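Local coordinates for glutathione S-transferase (Natrialba magadii ATCC 43099, PDB 6GZF), which probably catalyses glutathione-dependent reactions as a Xi class glutathione transferase of the glutathionyl-hydroquinone reductase type, at residues 36-41 and 150-155; 46-51 and 140-145. One frame throughout, in Å; residues are numbered along the deposited sequence.

Contact 1. Residues 36-41 and 150-155; sequences TFRNWV and SEEIMR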
loop_
_atom_site.group_PDB
_atom_site.type_symbol
_atom_site.label_atom_id
_atom_site.label_comp_id
_atom_site.label_asym_id
_atom_site.label_seq_id
_atom_site.Cartn_x
_atom_site.Cartn_y
_atom_site.Cartn_z
ATOM N N THR A 36 -21.025 4.350 -25.708
ATOM C CA THR A 36 -20.752 5.563 -24.946
ATOM C C THR A 36 -21.525 6.740 -25.528
ATOM O O THR A 36 -22.178 6.614 -26.564
ATOM C CB THR A 36 -19.248 5.893 -24.914
ATOM O OG1 THR A 36 -18.763 6.071 -26.250
ATOM C CG2 THR A 36 -18.471 4.772 -24.240
ATOM N N PHE A 37 -21.452 7.881 -24.852
ATOM C CA PHE A 37 -22.183 9.071 -25.271
ATOM C C PHE A 37 -21.205 10.188 -25.624
ATOM O O PHE A 37 -20.504 10.705 -24.754
ATOM C CB PHE A 37 -23.148 9.523 -24.171
ATOM C CG PHE A 37 -24.192 8.496 -23.819
ATOM C CD1 PHE A 37 -23.875 7.406 -23.022
ATOM C CD2 PHE A 37 -25.492 8.624 -24.281
ATOM C CE1 PHE A 37 -24.831 6.462 -22.698
ATOM C CE2 PHE A 37 -26.454 7.684 -23.960
ATOM C CZ PHE A 37 -26.123 6.601 -23.167
ATOM N N ARG A 38 -21.159 10.557 -26.903
ATOM C CA ARG A 38 -20.110 11.446 -27.393
ATOM C C ARG A 38 -20.611 12.672 -28.154
ATOM O O ARG A 38 -19.923 13.169 -29.046
ATOM C CB ARG A 38 -19.153 10.664 -28.293
ATOM C CG ARG A 38 -18.556 9.433 -27.642
ATOM C CD ARG A 38 -17.159 9.718 -27.133
ATOM N NE ARG A 38 -16.508 8.514 -26.631
ATOM C CZ ARG A 38 -15.683 7.757 -27.347
ATOM N NH1 ARG A 38 -15.137 6.677 -26.807
ATOM N NH2 ARG A 38 -15.408 8.079 -28.604
ATOM N N ASN A 39 -21.796 13.163 -27.811
ATOM C CA ASN A 39 -22.266 14.413 -28.394
ATOM C C ASN A 39 -21.512 15.596 -27.800
ATOM O O ASN A 39 -21.017 15.526 -26.674
ATOM C CB ASN A 39 -23.773 14.585 -28.187
ATOM C CG ASN A 39 -24.592 13.753 -29.154
ATOM O OD1 ASN A 39 -24.663 14.055 -30.345
ATOM N ND2 ASN A 39 -25.220 12.701 -28.645
ATOM N N TRP A 40 -21.420 16.679 -28.563
ATOM C CA TRP A 40 -20.709 17.870 -28.117
ATOM C C TRP A 40 -21.632 19.072 -27.985
ATOM O O TRP A 40 -22.567 19.240 -28.768
ATOM C CB TRP A 40 -19.576 18.214 -29.087
ATOM C CG TRP A 40 -18.374 17.331 -28.985
ATOM C CD1 TRP A 40 -18.291 16.012 -29.327
ATOM C CD2 TRP A 40 -17.070 17.711 -28.530
ATOM N NE1 TRP A 40 -17.019 15.544 -29.102
ATOM C CE2 TRP A 40 -16.250 16.568 -28.613
ATOM C CE3 TRP A 40 -16.518 18.904 -28.055
ATOM C CZ2 TRP A 40 -14.907 16.585 -28.242
ATOM C CZ3 TRP A 40 -15.185 18.919 -27.685
ATOM C CH2 TRP A 40 -14.394 17.766 -27.780
ATOM N N VAL A 41 -21.367 19.903 -26.984
ATOM C CA VAL A 41 -21.978 21.222 -26.918
ATOM C C VAL A 41 -21.128 22.156 -27.766
ATOM O O VAL A 41 -19.942 22.340 -27.493
ATOM C CB VAL A 41 -22.079 21.753 -25.479
ATOM C CG1 VAL A 41 -22.691 23.146 -25.472
ATOM C CG2 VAL A 41 -22.896 20.803 -24.618
ATOM N N SER A 150 -14.770 12.456 -19.815
ATOM C CA SER A 150 -14.111 13.503 -19.041
ATOM C C SER A 150 -13.286 14.440 -19.915
ATOM O O SER A 150 -13.349 15.661 -19.767
ATOM C CB SER A 150 -13.214 12.878 -17.973
ATOM O OG SER A 150 -12.210 12.071 -18.563
ATOM N N GLU A 151 -12.517 13.854 -20.825
ATOM C CA GLU A 151 -11.623 14.603 -21.702
ATOM C C GLU A 151 -12.368 15.612 -22.571
ATOM O O GLU A 151 -11.901 16.734 -22.774
ATOM C CB GLU A 151 -10.834 13.632 -22.584
ATOM C CG GLU A 151 -10.102 14.274 -23.749
ATOM C CD GLU A 151 -9.258 13.276 -24.516
ATOM O OE1 GLU A 151 -8.650 12.391 -23.875
ATOM O OE2 GLU A 151 -9.204 13.370 -25.761
ATOM N N GLU A 152 -13.532 15.214 -23.072
ATOM C CA GLU A 152 -14.282 16.046 -24.004
ATOM C C GLU A 152 -15.192 17.043 -23.292
ATOM O O GLU A 152 -15.420 18.145 -23.790
ATOM C CB GLU A 152 -15.099 15.166 -24.950
ATOM C CG GLU A 152 -14.241 14.242 -25.803
ATOM C CD GLU A 152 -15.057 13.402 -26.764
ATOM O OE1 GLU A 152 -16.130 12.906 -26.361
ATOM O OE2 GLU A 152 -14.628 13.239 -27.925
ATOM N N ILE A 153 -15.712 16.656 -22.131
ATOM C CA ILE A 153 -16.526 17.564 -21.328
ATOM C C ILE A 153 -15.656 18.706 -20.808
ATOM O O ILE A 153 -16.081 19.862 -20.781
ATOM C CB ILE A 153 -17.204 16.838 -20.147
ATOM C CG1 ILE A 153 -18.200 15.796 -20.663
ATOM C CG2 ILE A 153 -17.924 17.830 -19.246
ATOM C CD1 ILE A 153 -18.886 15.015 -19.568
ATOM N N MET A 154 -14.431 18.374 -20.410
ATOM C CA MET A 154 -13.460 19.384 -20.004
ATOM C C MET A 154 -13.181 20.349 -21.150
ATOM O O MET A 154 -13.149 21.565 -20.959
ATOM C CB MET A 154 -12.156 18.730 -19.540
ATOM C CG MET A 154 -11.005 19.713 -19.369
ATOM S SD MET A 154 -9.598 19.048 -18.457
ATOM C CE MET A 154 -9.020 17.783 -19.586
ATOM N N ARG A 155 -12.992 19.793 -22.343
ATOM C CA ARG A 155 -12.689 20.582 -23.531
ATOM C C ARG A 155 -13.818 21.545 -23.893
ATOM O O ARG A 155 -13.576 22.727 -24.141
ATOM C CB ARG A 155 -12.392 19.662 -24.718
ATOM C CG ARG A 155 -12.203 20.390 -26.041
ATOM C CD ARG A 155 -11.033 21.358 -25.984
ATOM N NE ARG A 155 -9.777 20.681 -25.677
ATOM C CZ ARG A 155 -9.000 20.104 -26.587
ATOM N NH1 ARG A 155 -7.873 19.509 -26.220
ATOM N NH2 ARG A 155 -9.352 20.119 -27.865
#
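Trp40 and Glu152 make the main nonpolar contact between the loop 36-41 and the first turns of helix 150-159. Glu152 CB sits 3.5 Å above the plane of the indole of Trp40, displaced toward its rim, and Glu152 CG comes within 3.4 Å of Trp40 CZ2. With CG beside the backbone N (chi1 -61°) and the chain extended beyond it, the glutamate runs across the benzo edge. Its carboxylate is turned 69° to the ring, and OE2 lies near the ring plane, 3.4 Å from Trp40 CZ2. One turn on, the aliphatic part of Arg155 reaches the rim at another place, Arg155 CG lying in plane 3.7 Å from Trp40 CZ3.

The polar component is electrostatic. Arg38 CD lies 3.4 Å from Glu152 OE1, but Arg38 NE stays 4.4 Å from that oxygen, which is well out of the guanidinium plane. The two flat groups stand 89° apart, and no guanidinium N-H points at Glu152 OE1.

Partners outside the segments take the polar ends. Arg38 NE forms a salt bridge with Glu149, Arg155 bridges Asp181 and Glu238, and Asn147 ND2 bonds both Glu152 OE1 and the carbonyl oxygen of Asn39.

The chemistry therefore implies packing of the Trp40 indole against the stems of Glu152 and Arg155, with Glu152 feeling Arg38 only at long range. Because Glu149 and Ser150 are predicted glutathione ligands, Arg38 is probably a second-shell residue that orients Glu149 at the start of the helix.

Contact 2. Residues 46-51 and 140-145; sequences DARFQP and TEEDTI
Arg48 reaches Glu142 through a side chain that is straight from CG to NE, with CG opposite the backbone N (chi1 178°), a conformation that carries the guanidinium across to the turn 140-143. Beyond CB, which meets nothing across the contact, CG lies 3.8 Å above one face of the neighbouring Phe49 ring, offset toward the rim, and 3.6 Å from Glu142 OE2. CD passes the same oxygen. NE then donates to Glu142 OE2 over 2.7 Å with an N-H...O angle of 158°, meeting the oxygen on its syn side. At the tip, NH1 is paired with Glu142 OE1 as in a salt bridge, though the modelled distance is implausibly short and its exact value doubtful. Guanidinium and carboxylate planes differ by only 13°; with the NE bond, this supports a two-pronged, nearly coplanar salt bridge through the NE/NH1 edge.

The tip of Phe49 backs the guanidinium from one face: its CZ stands near the rim there and is also 4.1 Å from Glu142 OE1. A serine at Phe49 would probably open a gap beside the guanidinium and Arg48 CG and leave the Arg48 stem freer to turn. On the loop side, Gln50 NE2 donates to Ala47 O over 2.9 Å, closing the bend that presents Arg48 and Phe49 together.

Glu142 stands in the turn joining antiparallel strands 136-139 and 144-147. Asp143, with positive phi, and Thr144 both face Asp139 in a G1 beta bulge. This is the edge hairpin of the thioredoxin-like glutathione-binding domain, here joined to the loop that precedes strand 56-60.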
loop_
_atom_site.group_PDB
_atom_site.type_symbol
_atom_site.label_atom_id
_atom_site.label_comp_id
_atom_site.label_asym_id
_atom_site.label_seq_id
_atom_site.Cartn_x
_atom_site.Cartn_y
_atom_site.Cartn_z
ATOM N N ASP A 46 -25.968 26.306 -36.032
ATOM C CA ASP A 46 -26.473 25.103 -36.684
ATOM C C ASP A 46 -26.439 23.899 -35.750
ATOM O O ASP A 46 -27.165 22.926 -35.955
ATOM C CB ASP A 46 -25.667 24.796 -37.949
ATOM C CG ASP A 46 -26.051 25.684 -39.116
ATOM O OD1 ASP A 46 -26.252 26.898 -38.905
ATOM O OD2 ASP A 46 -26.152 25.163 -40.248
ATOM N N ALA A 47 -25.596 23.973 -34.724
ATOM C CA ALA A 47 -25.360 22.840 -33.834
ATOM C C ALA A 47 -26.604 22.439 -33.047
ATOM O O ALA A 47 -27.471 23.265 -32.757
ATOM C CB ALA A 47 -24.216 23.150 -32.879
ATOM N N ARG A 48 -26.673 21.155 -32.709
ATOM C CA ARG A 48 -27.784 20.596 -31.949
ATOM C C ARG A 48 -27.784 21.101 -30.510
ATOM O O ARG A 48 -28.745 21.729 -30.062
ATOM C CB ARG A 48 -27.713 19.068 -31.980
ATOM C CG ARG A 48 -28.789 18.350 -31.190
ATOM C CD ARG A 48 -28.642 16.847 -31.368
ATOM N NE ARG A 48 -29.457 16.085 -30.428
ATOM C CZ ARG A 48 -29.427 14.760 -30.325
ATOM N NH1 ARG A 48 -30.199 14.142 -29.442
ATOM N NH2 ARG A 48 -28.622 14.053 -31.107
ATOM N N PHE A 49 -26.702 20.824 -29.790
ATOM C CA PHE A 49 -26.560 21.292 -28.418
ATOM C C PHE A 49 -25.771 22.595 -28.367
ATOM O O PHE A 49 -24.541 22.588 -28.361
ATOM C CB PHE A 49 -25.877 20.235 -27.549
ATOM C CG PHE A 49 -26.578 18.907 -27.549
ATOM C CD1 PHE A 49 -27.653 18.677 -26.707
ATOM C CD2 PHE A 49 -26.154 17.886 -28.382
ATOM C CE1 PHE A 49 -28.297 17.454 -26.702
ATOM C CE2 PHE A 49 -26.792 16.660 -28.379
ATOM C CZ PHE A 49 -27.866 16.445 -27.539
ATOM N N GLN A 50 -26.490 23.711 -28.339
ATOM C CA GLN A 50 -25.861 25.019 -28.221
ATOM C C GLN A 50 -25.679 25.391 -26.754
ATOM O O GLN A 50 -26.481 24.997 -25.907
ATOM C CB GLN A 50 -26.693 26.080 -28.947
ATOM C CG GLN A 50 -26.170 26.419 -30.331
ATOM C CD GLN A 50 -27.257 26.902 -31.270
ATOM O OE1 GLN A 50 -27.377 28.098 -31.535
ATOM N NE2 GLN A 50 -28.051 25.971 -31.785
ATOM N N PRO A 51 -24.613 26.145 -26.446
ATOM C CA PRO A 51 -24.342 26.557 -25.064
ATOM C C PRO A 51 -25.349 27.576 -24.537
ATOM O O PRO A 51 -25.424 28.695 -25.046
ATOM C CB PRO A 51 -22.940 27.170 -25.150
ATOM C CG PRO A 51 -22.809 27.612 -26.565
ATOM C CD PRO A 51 -23.566 26.604 -27.375
ATOM N N THR A 140 -31.117 19.308 -20.110
ATOM C CA THR A 140 -32.450 19.357 -19.519
ATOM C C THR A 140 -33.535 19.637 -20.555
ATOM O O THR A 140 -34.724 19.474 -20.277
ATOM C CB THR A 140 -32.531 20.423 -18.411
ATOM O OG1 THR A 140 -31.997 21.661 -18.895
ATOM C CG2 THR A 140 -31.735 19.981 -17.191
ATOM N N GLU A 141 -33.127 20.055 -21.749
ATOM C CA GLU A 141 -34.086 20.369 -22.803
ATOM C C GLU A 141 -34.486 19.120 -23.584
ATOM O O GLU A 141 -35.672 18.832 -23.740
ATOM C CB GLU A 141 -33.516 21.425 -23.752
ATOM C CG GLU A 141 -34.534 21.984 -24.732
ATOM C CD GLU A 141 -35.058 23.347 -24.316
ATOM O OE1 GLU A 141 -34.235 24.223 -23.973
ATOM O OE2 GLU A 141 -36.292 23.542 -24.327
ATOM N N GLU A 142 -33.494 18.378 -24.069
ATOM C CA GLU A 142 -33.756 17.134 -24.786
ATOM C C GLU A 142 -33.924 15.969 -23.818
ATOM O O GLU A 142 -34.315 14.871 -24.219
ATOM C CB GLU A 142 -32.634 16.828 -25.780
ATOM C CG GLU A 142 -32.947 17.221 -27.214
ATOM C CD GLU A 142 -32.045 16.526 -28.216
ATOM O OE1 GLU A 142 -31.789 15.314 -28.046
ATOM O OE2 GLU A 142 -31.594 17.190 -29.174
ATOM N N ASP A 143 -33.623 16.222 -22.545
ATOM C CA ASP A 143 -33.760 15.228 -21.481
ATOM C C ASP A 143 -32.977 13.956 -21.798
ATOM O O ASP A 143 -33.549 12.869 -21.884
ATOM C CB ASP A 143 -35.237 14.898 -21.243
ATOM C CG ASP A 143 -35.467 14.164 -19.937
ATOM O OD1 ASP A 143 -34.760 14.466 -18.952
ATOM O OD2 ASP A 143 -36.357 13.288 -19.894
ATOM N N THR A 144 -31.666 14.101 -21.968
ATOM C CA THR A 144 -30.806 12.973 -22.311
ATOM C C THR A 144 -29.338 13.270 -22.008
ATOM O O THR A 144 -28.981 14.397 -21.664
ATOM C CB THR A 144 -30.941 12.596 -23.799
ATOM O OG1 THR A 144 -30.193 11.402 -24.065
ATOM C CG2 THR A 144 -30.430 13.723 -24.684
ATOM N N ILE A 145 -28.494 12.252 -22.141
ATOM C CA ILE A 145 -27.062 12.409 -21.910
ATOM C C ILE A 145 -26.366 13.013 -23.124
ATOM O O ILE A 145 -26.382 12.433 -24.210
ATOM C CB ILE A 145 -26.385 11.064 -21.578
ATOM C CG1 ILE A 145 -27.041 10.412 -20.361
ATOM C CG2 ILE A 145 -24.898 11.264 -21.336
ATOM C CD1 ILE A 145 -26.499 9.035 -20.040
#

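How the contacts relate
Both contacts tie the long loop before strand 56-60 to the end of the thioredoxin-like domain, where strand 144-147 runs on into helix 150-159. Contact 2 is nested within the loop closed by contact 1, and their centres lie about 13 Å apart. They meet directly by packing: Asn39 CB is 3.7 Å from Phe49 CE2, and Val41 CG1 is 3.5 Å from Phe49 O. Their relation to the predicted glutathione site differs. The 150-155 segment begins at Ser150, a predicted ligand that takes no part in contact 1 itself, and the side chain of Arg38 is about 10 Å from that of Thr133, another predicted ligand; contact 2 lies away from it, at the edge hairpin.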